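Local coordinates for SusD-like carbohydrate binding protein (Bacteroides vulgatus, PDB 3LEW) that probably binds carbohydrate at the outer membrane as a SusD-family protein, contributing to nutrient capture by the bacterium, at residues L206-R211 against V342-A347; K228-D233 against E348-N353; D233-T238 against D250-I255; A244-V249 against S327-R332; G299-E304 against T374-K379. One frame throughout, in Å; residues are numbered along the deposited sequence. Where two conformers were deposited one is given.

Contact 1: L206-R211 against V342-A347; sequences LGILSR and VLMRVA
A classic beta bulge in strand 341-345, where L343 and M344 both face W256, meets helix 202-215 of the alpha-helical SusD-like fold nearly at right angles, the short axes crossing at 85°. The selenomethionine M344 buries the largest share. Its CG stands anti to the backbone N (chi1 -172°), so the chain runs straight out to the helix and bends only at chi3, laying SE against the backbone of G207, 3.6 Å from its C atom. The fit depends on glycine, because a beta carbon at 207 would collide with the selenium. Past that point the terminal CE turns to I208, whose CG1 lies 4.2 Å from it. R211 travels the other way, sliding past M344 from helix to strand. Extended through chi1 and chi2 and bent at chi3 (-69°), it brings its guanidinium edge-on to the carbonyl of L343, which lies within its plane. NH2 also forms a salt bridge with E348, so this one nitrogen ties helix 202-215 both to the bulged strand and to the start of the helix that follows it. An alanine in place of R211 would remove both bonds of NH2 and would probably loosen the join of helix 202-215 to the bulge and to E348. R211 NH2 donates to L343 O at 3.0 Å, while a water accepts from R211 NH1 and donates to that same oxygen, closing a small ring.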
# COMPACT_ATOMS: atom_id res chain seq x y z
N LEU A 206 10.90 -9.96 -8.12
CA LEU A 206 11.59 -10.27 -6.89
C LEU A 206 11.01 -9.45 -5.74
O LEU A 206 10.85 -9.96 -4.62
CB LEU A 206 13.11 -9.98 -7.02
CG LEU A 206 13.93 -10.95 -7.87
CD1 LEU A 206 15.34 -10.39 -8.08
CD2 LEU A 206 13.98 -12.38 -7.19
N GLY A 207 10.68 -8.18 -6.00
CA GLY A 207 10.20 -7.33 -4.94
C GLY A 207 8.82 -7.76 -4.49
O GLY A 207 8.52 -7.82 -3.26
N ILE A 208 7.91 -7.99 -5.46
CA ILE A 208 6.54 -8.40 -5.05
C ILE A 208 6.58 -9.78 -4.35
O ILE A 208 5.85 -10.04 -3.36
CB ILE A 208 5.53 -8.47 -6.23
CG1 ILE A 208 5.49 -7.15 -7.00
CG2 ILE A 208 4.12 -8.87 -5.68
CD1 ILE A 208 4.92 -7.30 -8.48
N LEU A 209 7.45 -10.67 -4.85
CA LEU A 209 7.68 -11.97 -4.20
C LEU A 209 8.15 -11.83 -2.77
O LEU A 209 7.69 -12.59 -1.88
CB LEU A 209 8.74 -12.81 -4.93
CG LEU A 209 8.28 -13.91 -5.83
CD1 LEU A 209 9.51 -14.52 -6.50
CD2 LEU A 209 7.46 -14.95 -5.05
N SER A 210 9.08 -10.90 -2.55
CA SER A 210 9.63 -10.62 -1.21
C SER A 210 8.51 -10.22 -0.27
O SER A 210 8.42 -10.71 0.88
CB SER A 210 10.66 -9.46 -1.29
OG SER A 210 11.79 -9.92 -2.01
N ARG A 211 7.67 -9.29 -0.73
CA ARG A 211 6.53 -8.84 0.05
C ARG A 211 5.55 -10.00 0.33
O ARG A 211 5.15 -10.25 1.46
CB ARG A 211 5.80 -7.72 -0.73
CG ARG A 211 4.68 -7.09 0.07
CD ARG A 211 3.88 -6.10 -0.78
NE ARG A 211 4.64 -4.90 -1.12
CZ ARG A 211 4.16 -3.89 -1.87
NH1 ARG A 211 2.95 -3.96 -2.42
NH2 ARG A 211 4.90 -2.81 -2.13
N VAL A 342 3.60 6.07 -6.19
CA VAL A 342 4.62 5.06 -5.81
C VAL A 342 3.94 3.74 -5.36
O VAL A 342 2.97 3.77 -4.62
CB VAL A 342 5.58 5.60 -4.72
CG1 VAL A 342 4.86 5.89 -3.41
CG2 VAL A 342 6.73 4.59 -4.45
N LEU A 343 4.46 2.59 -5.81
CA LEU A 343 3.92 1.32 -5.42
C LEU A 343 4.98 0.47 -4.66
O LEU A 343 4.62 -0.31 -3.79
CB LEU A 343 3.44 0.55 -6.67
CG LEU A 343 2.24 1.19 -7.42
CD1 LEU A 343 2.02 0.47 -8.78
CD2 LEU A 343 1.01 1.16 -6.52
N MSE A 344 6.25 0.66 -4.95
CA MSE A 344 7.31 -0.14 -4.31
C MSE A 344 8.64 0.58 -4.41
O MSE A 344 9.01 0.99 -5.52
CB MSE A 344 7.43 -1.53 -4.93
CG MSE A 344 8.35 -2.39 -4.17
SE MSE A 344 8.12 -4.28 -4.76
CE MSE A 344 8.42 -4.12 -6.51
N ARG A 345 9.35 0.73 -3.28
CA ARG A 345 10.67 1.33 -3.25
C ARG A 345 11.70 0.37 -2.66
O ARG A 345 11.37 -0.57 -1.90
CB ARG A 345 10.66 2.58 -2.37
CG ARG A 345 9.69 3.59 -2.82
CD ARG A 345 9.94 4.91 -2.08
NE ARG A 345 9.46 4.93 -0.70
CZ ARG A 345 10.21 5.10 0.39
NH1 ARG A 345 11.54 5.20 0.35
NH2 ARG A 345 9.59 5.22 1.57
N VAL A 346 12.96 0.64 -2.96
CA VAL A 346 14.05 -0.17 -2.41
C VAL A 346 14.06 -0.17 -0.86
O VAL A 346 14.36 -1.19 -0.25
CB VAL A 346 15.43 0.25 -2.96
CG1 VAL A 346 16.56 -0.77 -2.42
CG2 VAL A 346 15.44 0.27 -4.53
N ALA A 347 13.73 0.95 -0.22
CA ALA A 347 13.70 0.96 1.22
C ALA A 347 12.80 -0.13 1.81
O ALA A 347 13.12 -0.67 2.87
CB ALA A 347 13.24 2.36 1.77
O HOH W 1 1.86 -1.55 -3.62

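Contact 2: K228-D233 against E348-N353; sequences KLLAKD and EIYLIN
I349 is the first residue of 348-353 to touch the neighbouring helix and points toward it. With CG1 beside the backbone N and CG2 anti to it, the side chain forks between two leucines: CG1 approaches CD1 of L229 at 3.9 Å, the two chains crossing at about a right angle, while I349 CG2 sits 3.9 Å from L230 CG as those side chains slide past each other in opposite directions. Next comes Y350, whose ring swings in so that one face receives a methyl of L230. This is a CH-pi contact, with L230 CD2 4.1 Å from the Y350 ring centroid and 26° off the ring normal; the phenol OH reaches beyond the pair to the carbonyl of N234. The motif is helix-helix packing within the SusD-like fold: the last turn of helix 219-232 runs obliquely antiparallel to helix 346-359, their local directions 140° apart and their axes 10.3 Å from each other at closest. One turn after I349, L230 CD1 rests against CB and the amide of N353, 4.0 Å from N353 CG. The amide is also bonded, OD1 to K357 and ND2 to D227 and S226.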
# COMPACT_ATOMS: atom_id res chain seq x y z
N LYS A 228 18.36 -11.41 -3.30
CA LYS A 228 18.61 -11.36 -4.78
C LYS A 228 18.38 -9.96 -5.31
O LYS A 228 19.17 -9.47 -6.11
CB LYS A 228 17.69 -12.33 -5.53
CG LYS A 228 18.11 -13.81 -5.43
CD LYS A 228 17.08 -14.81 -6.08
CE LYS A 228 17.61 -16.26 -6.17
NZ LYS A 228 18.45 -16.45 -7.38
N LEU A 229 17.27 -9.34 -4.88
CA LEU A 229 16.91 -7.97 -5.29
C LEU A 229 17.99 -6.99 -4.84
O LEU A 229 18.57 -6.26 -5.68
CB LEU A 229 15.53 -7.59 -4.79
CG LEU A 229 14.94 -6.34 -5.47
CD1 LEU A 229 13.44 -6.24 -5.33
CD2 LEU A 229 15.61 -5.03 -4.99
N LEU A 230 18.38 -7.06 -3.58
CA LEU A 230 19.37 -6.09 -3.09
C LEU A 230 20.75 -6.28 -3.72
O LEU A 230 21.51 -5.29 -3.83
CB LEU A 230 19.47 -6.15 -1.57
CG LEU A 230 18.25 -5.70 -0.79
CD1 LEU A 230 18.37 -6.04 0.72
CD2 LEU A 230 17.98 -4.19 -1.00
N ALA A 231 21.06 -7.51 -4.16
CA ALA A 231 22.33 -7.79 -4.88
C ALA A 231 22.35 -7.10 -6.24
O ALA A 231 23.41 -6.82 -6.77
CB ALA A 231 22.58 -9.28 -5.03
N LYS A 232 21.17 -6.84 -6.80
CA LYS A 232 21.01 -6.14 -8.09
C LYS A 232 20.76 -4.64 -7.93
O LYS A 232 21.05 -3.88 -8.85
CB LYS A 232 19.78 -6.70 -8.83
CG LYS A 232 19.93 -8.08 -9.40
CD LYS A 232 18.52 -8.61 -9.80
CE LYS A 232 18.56 -9.46 -11.05
NZ LYS A 232 18.43 -10.93 -10.76
N ASP A 233 20.13 -4.22 -6.83
CA ASP A 233 19.69 -2.85 -6.66
C ASP A 233 19.53 -2.52 -5.18
O ASP A 233 18.58 -2.96 -4.55
CB ASP A 233 18.36 -2.63 -7.38
CG ASP A 233 17.87 -1.17 -7.32
OD1 ASP A 233 18.65 -0.27 -6.87
OD2 ASP A 233 16.68 -0.93 -7.73
N GLU A 348 11.65 -0.40 1.20
CA GLU A 348 10.79 -1.48 1.65
C GLU A 348 11.50 -2.83 1.58
O GLU A 348 11.26 -3.70 2.43
CB GLU A 348 9.50 -1.52 0.81
CG GLU A 348 8.52 -2.62 1.26
CD GLU A 348 7.42 -2.93 0.26
OE1 GLU A 348 7.24 -2.22 -0.73
OE2 GLU A 348 6.73 -3.97 0.48
N ILE A 349 12.33 -3.03 0.54
CA ILE A 349 13.07 -4.30 0.38
C ILE A 349 14.09 -4.45 1.48
O ILE A 349 14.23 -5.54 2.02
CB ILE A 349 13.71 -4.42 -1.02
CG1 ILE A 349 12.68 -4.13 -2.14
CG2 ILE A 349 14.36 -5.79 -1.20
CD1 ILE A 349 11.37 -5.01 -2.05
N TYR A 350 14.77 -3.37 1.87
CA TYR A 350 15.67 -3.44 3.03
C TYR A 350 14.90 -3.87 4.29
O TYR A 350 15.34 -4.69 5.07
CB TYR A 350 16.31 -2.09 3.34
CG TYR A 350 17.56 -1.73 2.58
CD1 TYR A 350 17.50 -1.18 1.31
CD2 TYR A 350 18.80 -1.89 3.17
CE1 TYR A 350 18.64 -0.81 0.62
CE2 TYR A 350 19.96 -1.52 2.47
CZ TYR A 350 19.87 -0.95 1.21
OH TYR A 350 21.05 -0.57 0.55
N LEU A 351 13.71 -3.30 4.46
CA LEU A 351 12.89 -3.61 5.64
C LEU A 351 12.33 -5.04 5.62
O LEU A 351 12.30 -5.69 6.65
CB LEU A 351 11.75 -2.59 5.74
CG LEU A 351 12.21 -1.20 6.23
CD1 LEU A 351 11.13 -0.17 5.86
CD2 LEU A 351 12.42 -1.20 7.76
N ILE A 352 11.90 -5.53 4.44
CA ILE A 352 11.46 -6.92 4.29
C ILE A 352 12.62 -7.90 4.60
O ILE A 352 12.44 -8.88 5.30
CB ILE A 352 10.93 -7.22 2.86
CG1 ILE A 352 9.60 -6.48 2.56
CG2 ILE A 352 10.73 -8.76 2.62
CD1 ILE A 352 9.22 -6.41 1.13
N ASN A 353 13.78 -7.63 4.01
CA ASN A 353 14.99 -8.41 4.27
C ASN A 353 15.30 -8.45 5.78
O ASN A 353 15.53 -9.55 6.35
CB ASN A 353 16.13 -7.85 3.44
CG ASN A 353 17.33 -8.74 3.41
OD1 ASN A 353 18.33 -8.44 4.06
ND2 ASN A 353 17.28 -9.85 2.61

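Contact 3: D233-T238 against D250-I255; sequences DNYLMT and DNKEWI
A type I beta turn from N251 to W254, opened by an Asx turn in which N251 OD1 accepts from E253 N, faces segment 233-238. K252 and E253 point from the turn toward that segment. Y235, with CG anti to its backbone N (chi1 -176°), lays its ring under K252: CB stands over one face toward the rim, 4.0 Å from the ring centroid, and the lysine chain crosses the ring obliquely. At the tips a water donates to Y235 OH and accepts from K252 NZ, while E241 also bonds that hydroxyl. CB of E253 meets the same ring at its edge. The carboxylate of E253 is buried and heavily used, with R376 at OE1 and both R345 and the backbone N of A347 at OE2; the two arginines would probably favour its ionised form. An alanine in place of E253 would remove the acceptor of M237 N and would probably weaken the hold on R345 and R376. Selenomethionine M237 crosses E253 at about a right angle, and its SE comes 3.4 Å from N251 ND2. The anti lone pair of E253 OE1 takes the backbone N of M237 in an almost straight bond, 2.7 Å long at 175°.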
# COMPACT_ATOMS: atom_id res chain seq x y z
N ASP A 233 20.13 -4.22 -6.83
CA ASP A 233 19.69 -2.85 -6.66
C ASP A 233 19.53 -2.52 -5.18
O ASP A 233 18.58 -2.96 -4.55
CB ASP A 233 18.36 -2.63 -7.38
CG ASP A 233 17.87 -1.17 -7.32
OD1 ASP A 233 18.65 -0.27 -6.87
OD2 ASP A 233 16.68 -0.93 -7.73
N ASN A 234 20.47 -1.76 -4.62
CA ASN A 234 20.44 -1.43 -3.18
C ASN A 234 20.41 0.07 -2.93
O ASN A 234 20.67 0.56 -1.82
CB ASN A 234 21.60 -2.16 -2.46
CG ASN A 234 22.96 -1.52 -2.71
OD1 ASN A 234 23.91 -1.80 -1.96
ND2 ASN A 234 23.07 -0.71 -3.73
N TYR A 235 19.99 0.81 -3.96
CA TYR A 235 19.97 2.27 -3.93
C TYR A 235 18.98 2.80 -2.89
O TYR A 235 17.85 2.34 -2.78
CB TYR A 235 19.55 2.84 -5.27
CG TYR A 235 19.60 4.33 -5.33
CD1 TYR A 235 20.79 4.98 -5.52
CD2 TYR A 235 18.45 5.12 -5.18
CE1 TYR A 235 20.86 6.37 -5.58
CE2 TYR A 235 18.51 6.54 -5.25
CZ TYR A 235 19.72 7.15 -5.46
OH TYR A 235 19.88 8.54 -5.52
N LEU A 236 19.45 3.75 -2.10
CA LEU A 236 18.58 4.49 -1.21
C LEU A 236 18.72 5.97 -1.57
O LEU A 236 19.85 6.47 -1.72
CB LEU A 236 18.94 4.26 0.26
CG LEU A 236 18.59 2.87 0.85
CD1 LEU A 236 19.09 2.68 2.29
CD2 LEU A 236 17.05 2.61 0.80
N MSE A 237 17.59 6.66 -1.69
CA MSE A 237 17.58 8.03 -2.22
C MSE A 237 18.21 9.02 -1.25
O MSE A 237 18.34 8.75 -0.04
CB MSE A 237 16.16 8.45 -2.62
CG MSE A 237 15.19 8.70 -1.46
SE MSE A 237 13.50 9.35 -2.05
CE MSE A 237 12.70 7.62 -2.15
N THR A 238 18.66 10.13 -1.81
CA THR A 238 19.27 11.19 -1.03
C THR A 238 18.21 12.02 -0.30
O THR A 238 16.98 11.94 -0.57
CB THR A 238 20.06 12.16 -1.93
OG1 THR A 238 19.14 12.83 -2.80
CG2 THR A 238 21.13 11.43 -2.73
N ASP A 250 10.60 8.84 -11.95
CA ASP A 250 11.98 9.01 -12.32
C ASP A 250 12.95 8.76 -11.12
O ASP A 250 14.12 8.52 -11.31
CB ASP A 250 12.23 10.39 -12.98
CG ASP A 250 11.39 10.65 -14.26
OD1 ASP A 250 11.02 9.67 -14.95
OD2 ASP A 250 11.14 11.85 -14.63
N ASN A 251 12.45 8.76 -9.90
CA ASN A 251 13.30 8.55 -8.72
C ASN A 251 13.94 7.15 -8.76
O ASN A 251 13.24 6.13 -8.95
CB ASN A 251 12.41 8.79 -7.50
CG ASN A 251 13.11 8.67 -6.20
OD1 ASN A 251 13.75 7.66 -5.92
ND2 ASN A 251 13.01 9.73 -5.38
N LYS A 252 15.27 7.08 -8.56
CA LYS A 252 15.99 5.79 -8.66
C LYS A 252 15.66 4.78 -7.56
O LYS A 252 15.99 3.60 -7.68
CB LYS A 252 17.50 5.99 -8.73
CG LYS A 252 17.98 6.51 -10.10
CD LYS A 252 19.49 6.94 -10.08
CE LYS A 252 19.71 8.20 -9.26
NZ LYS A 252 21.17 8.50 -9.08
N GLU A 253 15.04 5.23 -6.48
CA GLU A 253 14.65 4.29 -5.44
C GLU A 253 13.29 3.65 -5.71
O GLU A 253 12.90 2.66 -5.07
CB GLU A 253 14.66 4.99 -4.07
CG GLU A 253 14.95 4.01 -2.95
CD GLU A 253 14.58 4.48 -1.57
OE1 GLU A 253 15.21 5.46 -1.06
OE2 GLU A 253 13.67 3.88 -0.96
N TRP A 254 12.51 4.24 -6.61
CA TRP A 254 11.22 3.65 -6.97
C TRP A 254 11.46 2.47 -7.89
O TRP A 254 11.92 2.63 -9.01
CB TRP A 254 10.29 4.64 -7.65
CG TRP A 254 9.79 5.79 -6.86
CD1 TRP A 254 10.43 6.46 -5.83
CD2 TRP A 254 8.55 6.49 -7.08
NE1 TRP A 254 9.65 7.52 -5.40
CE2 TRP A 254 8.51 7.57 -6.15
CE3 TRP A 254 7.48 6.31 -7.97
CZ2 TRP A 254 7.45 8.46 -6.12
CZ3 TRP A 254 6.43 7.22 -7.96
CH2 TRP A 254 6.42 8.28 -7.01
N ILE A 255 11.09 1.30 -7.41
CA ILE A 255 11.11 0.07 -8.21
C ILE A 255 9.88 -0.02 -9.10
O ILE A 255 9.98 -0.44 -10.25
CB ILE A 255 11.15 -1.14 -7.27
CG1 ILE A 255 12.47 -1.12 -6.48
CG2 ILE A 255 11.04 -2.43 -8.06
CD1 ILE A 255 12.53 -2.18 -5.37
O HOH W 2 18.19 2.13 -8.42
O HOH W 3 14.77 1.05 -8.05
O HOH W 4 21.20 10.57 -7.01

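Contact 4: A244-V249 against S327-R332; sequences AGFNSV and SKFRFR
Two loops of the SusD-like fold lie side by side here: 244-249, which leaves helix 239-242 through the positive-phi G245, and 327-332, which follows strand 321-326. N247 and F246 bury the most surface, followed by R330. N247 holds its CG in the crowded position between backbone N and carbonyl carbon (chi1 63°), which turns the amide across the opposite loop. From there ND2 donates to R330 O at 2.9 Å, the acceptor lying in the amide plane although the nitrogen sits above the carbonyl plane. The amide also packs on CB of R332, 3.6 Å from N247 CG, with the amide and guanidinium planes close to perpendicular. F246 is packed on one face and at its edge: the extended K328 chain runs over one ring face, CE 3.8 Å from the F246 centroid, before NZ passes off-centre to reach E405 and the carbonyls of W403 and E401. The F246 ring also turns its edge toward the face of F329, a T-shaped pair with planes at 62°. R330 folds back, bent at chi3, so that one face of its guanidinium covers CA of G245, while NH1 bonds S327 O and NH2 reaches K243 O. Its backbone N meets a lone pair of G245 O at 2.9 Å. R332, salt-bridged to D340, completes the join with NH1 donating nearly along the C=O axis of N247, 3.1 Å from N247 O.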
# COMPACT_ATOMS: atom_id res chain seq x y z
N ALA A 244 11.66 15.87 -2.37
CA ALA A 244 11.20 16.36 -3.66
C ALA A 244 9.72 16.14 -3.96
O ALA A 244 9.26 16.53 -5.03
CB ALA A 244 12.05 15.73 -4.81
N GLY A 245 8.97 15.53 -3.04
CA GLY A 245 7.50 15.50 -3.15
C GLY A 245 6.88 14.13 -3.43
O GLY A 245 5.67 14.03 -3.57
N PHE A 246 7.70 13.06 -3.53
CA PHE A 246 7.17 11.68 -3.73
C PHE A 246 6.15 11.60 -4.90
O PHE A 246 5.12 10.93 -4.81
CB PHE A 246 6.60 11.10 -2.42
CG PHE A 246 7.62 10.34 -1.60
CD1 PHE A 246 8.60 11.01 -0.93
CD2 PHE A 246 7.58 8.95 -1.52
CE1 PHE A 246 9.58 10.33 -0.20
CE2 PHE A 246 8.57 8.27 -0.78
CZ PHE A 246 9.54 8.97 -0.13
N ASN A 247 6.51 12.23 -6.01
CA ASN A 247 5.57 12.52 -7.10
C ASN A 247 6.10 12.25 -8.52
O ASN A 247 5.47 12.66 -9.48
CB ASN A 247 5.09 13.93 -6.97
CG ASN A 247 6.22 14.94 -7.11
OD1 ASN A 247 7.26 14.62 -7.74
ND2 ASN A 247 6.07 16.15 -6.53
N SER A 248 7.22 11.54 -8.62
CA SER A 248 7.82 11.19 -9.95
C SER A 248 8.41 9.80 -9.97
O SER A 248 9.28 9.47 -9.12
CB SER A 248 8.95 12.17 -10.26
OG SER A 248 9.61 11.83 -11.46
N VAL A 249 8.04 9.00 -10.97
CA VAL A 249 8.60 7.66 -11.14
C VAL A 249 10.09 7.68 -11.54
O VAL A 249 10.77 6.62 -11.46
CB VAL A 249 7.83 6.83 -12.22
CG1 VAL A 249 6.39 6.55 -11.77
CG2 VAL A 249 7.92 7.51 -13.59
N SER A 327 5.34 17.20 4.61
CA SER A 327 5.71 17.66 3.27
C SER A 327 6.03 16.48 2.30
O SER A 327 6.32 16.71 1.11
CB SER A 327 6.88 18.63 3.36
OG SER A 327 8.03 17.98 3.86
N LYS A 328 5.94 15.25 2.78
CA LYS A 328 6.38 14.07 1.99
C LYS A 328 5.77 14.02 0.58
O LYS A 328 6.51 13.91 -0.41
CB LYS A 328 6.05 12.78 2.74
CG LYS A 328 6.57 11.51 2.12
CD LYS A 328 6.37 10.32 3.05
CE LYS A 328 6.82 9.05 2.40
NZ LYS A 328 6.71 7.84 3.27
N PHE A 329 4.44 14.10 0.50
CA PHE A 329 3.72 13.99 -0.77
C PHE A 329 3.26 15.39 -1.20
O PHE A 329 2.56 16.09 -0.44
CB PHE A 329 2.50 13.12 -0.66
CG PHE A 329 2.79 11.71 -0.35
CD1 PHE A 329 3.06 10.83 -1.36
CD2 PHE A 329 2.76 11.25 0.96
CE1 PHE A 329 3.34 9.49 -1.10
CE2 PHE A 329 3.00 9.93 1.25
CZ PHE A 329 3.30 9.04 0.19
N ARG A 330 3.71 15.82 -2.38
CA ARG A 330 3.21 17.04 -2.99
C ARG A 330 2.92 16.86 -4.45
O ARG A 330 3.60 16.15 -5.10
CB ARG A 330 4.21 18.17 -2.81
CG ARG A 330 4.62 18.39 -1.38
CD ARG A 330 5.55 19.59 -1.19
NE ARG A 330 6.74 19.64 -2.04
CZ ARG A 330 7.88 18.98 -1.78
NH1 ARG A 330 7.98 18.19 -0.70
NH2 ARG A 330 8.92 19.12 -2.58
N PHE A 331 1.89 17.54 -4.95
CA PHE A 331 1.66 17.58 -6.39
C PHE A 331 2.95 17.97 -7.11
O PHE A 331 3.70 18.86 -6.69
CB PHE A 331 0.58 18.63 -6.74
CG PHE A 331 -0.85 18.11 -6.64
CD1 PHE A 331 -1.41 17.40 -7.69
CD2 PHE A 331 -1.65 18.37 -5.51
CE1 PHE A 331 -2.70 16.95 -7.62
CE2 PHE A 331 -2.93 17.90 -5.44
CZ PHE A 331 -3.47 17.22 -6.50
N ARG A 332 3.21 17.30 -8.22
CA ARG A 332 4.31 17.67 -9.11
C ARG A 332 3.96 18.90 -9.92
O ARG A 332 4.73 19.87 -9.98
CB ARG A 332 4.70 16.51 -10.02
CG ARG A 332 5.90 16.83 -10.87
CD ARG A 332 6.31 15.64 -11.70
NE ARG A 332 5.46 15.48 -12.89
CZ ARG A 332 4.63 14.46 -13.11
NH1 ARG A 332 4.47 13.53 -12.23
NH2 ARG A 332 3.95 14.38 -14.24
O HOH W 5 9.04 15.02 -0.24

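Contact 5: G299-E304 against T374-K379; sequences GDYRKE and TARGAK
A Schellman motif ends helix 365-376 at G377, and an Asx turn at D300 packs against it. Glycine is needed at 377: a beta carbon there would strike G299 O. The carbonyl of R376, at the end of the helix, is taken by Y301 N, which approaches nearly along the C=O axis at 3.1 Å. R302 gives D300 three bonds. D300 OD1 receives R302 NE on the syn lone pair and R302 N on the anti one, while OD2 accepts R302 NH2 at 2.8 Å, so the guanidinium grips the carboxylate side-on and almost in plane. Further bonds from NH2 to E397 and NH1 to E401 make R302 a bridge between three acids. Held flat in this way, the guanidinium offers one face to the aliphatic part of R376, with R302 NE 3.6 Å from R376 CB. R376 bends at chi2 (-60°) and sends its own guanidinium on to E401 through NH2. E401, bonded to both, probably offsets the closeness of the R302 and R376 guanidinium groups. Y301, in the crowded chi1 position (61°), brings its hydroxyl to R376, accepting from NH1 at 3.1 Å. A water 2.7 Å from Y301 OH donates to A375 O, also 2.7 Å away.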
# COMPACT_ATOMS: atom_id res chain seq x y z
N GLY A 299 18.08 14.95 13.97
CA GLY A 299 19.11 14.55 13.01
C GLY A 299 18.56 13.71 11.86
O GLY A 299 19.15 13.67 10.78
N ASP A 300 17.42 13.05 12.07
CA ASP A 300 16.76 12.28 11.01
C ASP A 300 16.03 13.29 10.17
O ASP A 300 15.20 14.02 10.68
CB ASP A 300 15.78 11.32 11.66
CG ASP A 300 15.08 10.40 10.68
OD1 ASP A 300 14.72 10.78 9.51
OD2 ASP A 300 14.78 9.27 11.14
N TYR A 301 16.36 13.39 8.89
CA TYR A 301 15.78 14.44 8.07
C TYR A 301 14.30 14.27 7.81
O TYR A 301 13.64 15.23 7.43
CB TYR A 301 16.55 14.66 6.77
CG TYR A 301 16.65 13.50 5.79
CD1 TYR A 301 15.56 13.02 5.08
CD2 TYR A 301 17.90 12.92 5.51
CE1 TYR A 301 15.71 11.98 4.14
CE2 TYR A 301 18.04 11.91 4.57
CZ TYR A 301 16.94 11.43 3.90
OH TYR A 301 17.14 10.44 2.94
N ARG A 302 13.74 13.07 8.05
CA ARG A 302 12.31 12.88 7.92
C ARG A 302 11.53 13.67 8.99
O ARG A 302 10.36 14.07 8.75
CB ARG A 302 11.95 11.39 7.94
CG ARG A 302 12.64 10.59 6.81
CD ARG A 302 12.50 9.09 6.98
NE ARG A 302 13.20 8.64 8.20
CZ ARG A 302 13.17 7.38 8.65
NH1 ARG A 302 12.57 6.42 7.94
NH2 ARG A 302 13.81 7.06 9.77
N LYS A 303 12.16 13.89 10.13
CA LYS A 303 11.53 14.56 11.27
C LYS A 303 11.24 16.03 10.91
O LYS A 303 10.23 16.58 11.32
CB LYS A 303 12.41 14.46 12.50
CG LYS A 303 11.70 14.86 13.79
CD LYS A 303 12.62 14.74 14.99
CE LYS A 303 11.81 14.72 16.29
NZ LYS A 303 12.68 14.49 17.47
N GLU A 304 12.11 16.60 10.07
CA GLU A 304 12.05 17.98 9.55
C GLU A 304 10.83 18.21 8.66
O GLU A 304 10.40 19.35 8.45
CB GLU A 304 13.30 18.28 8.67
CG GLU A 304 14.65 17.95 9.33
CD GLU A 304 15.86 18.34 8.47
OE1 GLU A 304 15.70 18.73 7.31
OE2 GLU A 304 16.98 18.25 8.97
N THR A 374 20.81 4.81 8.84
CA THR A 374 21.92 5.64 8.44
C THR A 374 21.58 6.56 7.26
O THR A 374 21.92 7.78 7.26
CB THR A 374 23.16 4.79 8.11
OG1 THR A 374 23.57 4.09 9.30
CG2 THR A 374 24.34 5.70 7.62
N ALA A 375 20.94 6.00 6.24
CA ALA A 375 20.62 6.75 5.04
C ALA A 375 19.71 7.94 5.38
O ALA A 375 19.83 9.03 4.76
CB ALA A 375 19.98 5.85 3.96
N ARG A 376 18.85 7.78 6.38
CA ARG A 376 17.92 8.86 6.73
C ARG A 376 18.42 9.78 7.85
O ARG A 376 17.77 10.77 8.16
CB ARG A 376 16.57 8.27 7.11
CG ARG A 376 15.96 7.34 6.05
CD ARG A 376 15.70 8.00 4.71
NE ARG A 376 15.10 7.06 3.77
CZ ARG A 376 15.48 6.90 2.51
NH1 ARG A 376 16.46 7.63 1.96
NH2 ARG A 376 14.86 5.98 1.78
N GLY A 377 19.54 9.46 8.48
CA GLY A 377 20.03 10.26 9.61
C GLY A 377 19.50 9.84 10.97
O GLY A 377 19.69 10.55 11.95
N ALA A 378 18.83 8.70 11.03
CA ALA A 378 18.31 8.13 12.25
C ALA A 378 19.43 7.46 13.07
O ALA A 378 20.44 7.02 12.52
CB ALA A 378 17.24 7.10 11.92
N LYS A 379 19.22 7.38 14.38
CA LYS A 379 20.19 6.74 15.24
C LYS A 379 20.19 5.24 14.94
O LYS A 379 19.11 4.63 14.84
CB LYS A 379 19.89 7.04 16.71
CG LYS A 379 20.52 8.33 17.19
O HOH W 6 19.66 9.89 2.21

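Overall arrangement
Contacts 1, 2 and 3 cluster around the join of strand 341-345 and helix 346-359: the centres of 1 and 2 lie about 8 Å apart, and contact 3 is about 11 Å from each. G207 of contact 1 packs on L229 of contact 2, and strand 254-258 pairs with 341-345 to tie in contact 3. E253 then links contact 1 through R345 to contact 5 through R376, though the centres of 1 and 5 are about 22 Å apart. W254 packs on 244-249, joining contacts 3 and 4. Glycol molecules, probably from crystallisation, lie near Y350, D233, K252 and A375; they may mark a pocket, but no sugar site is established.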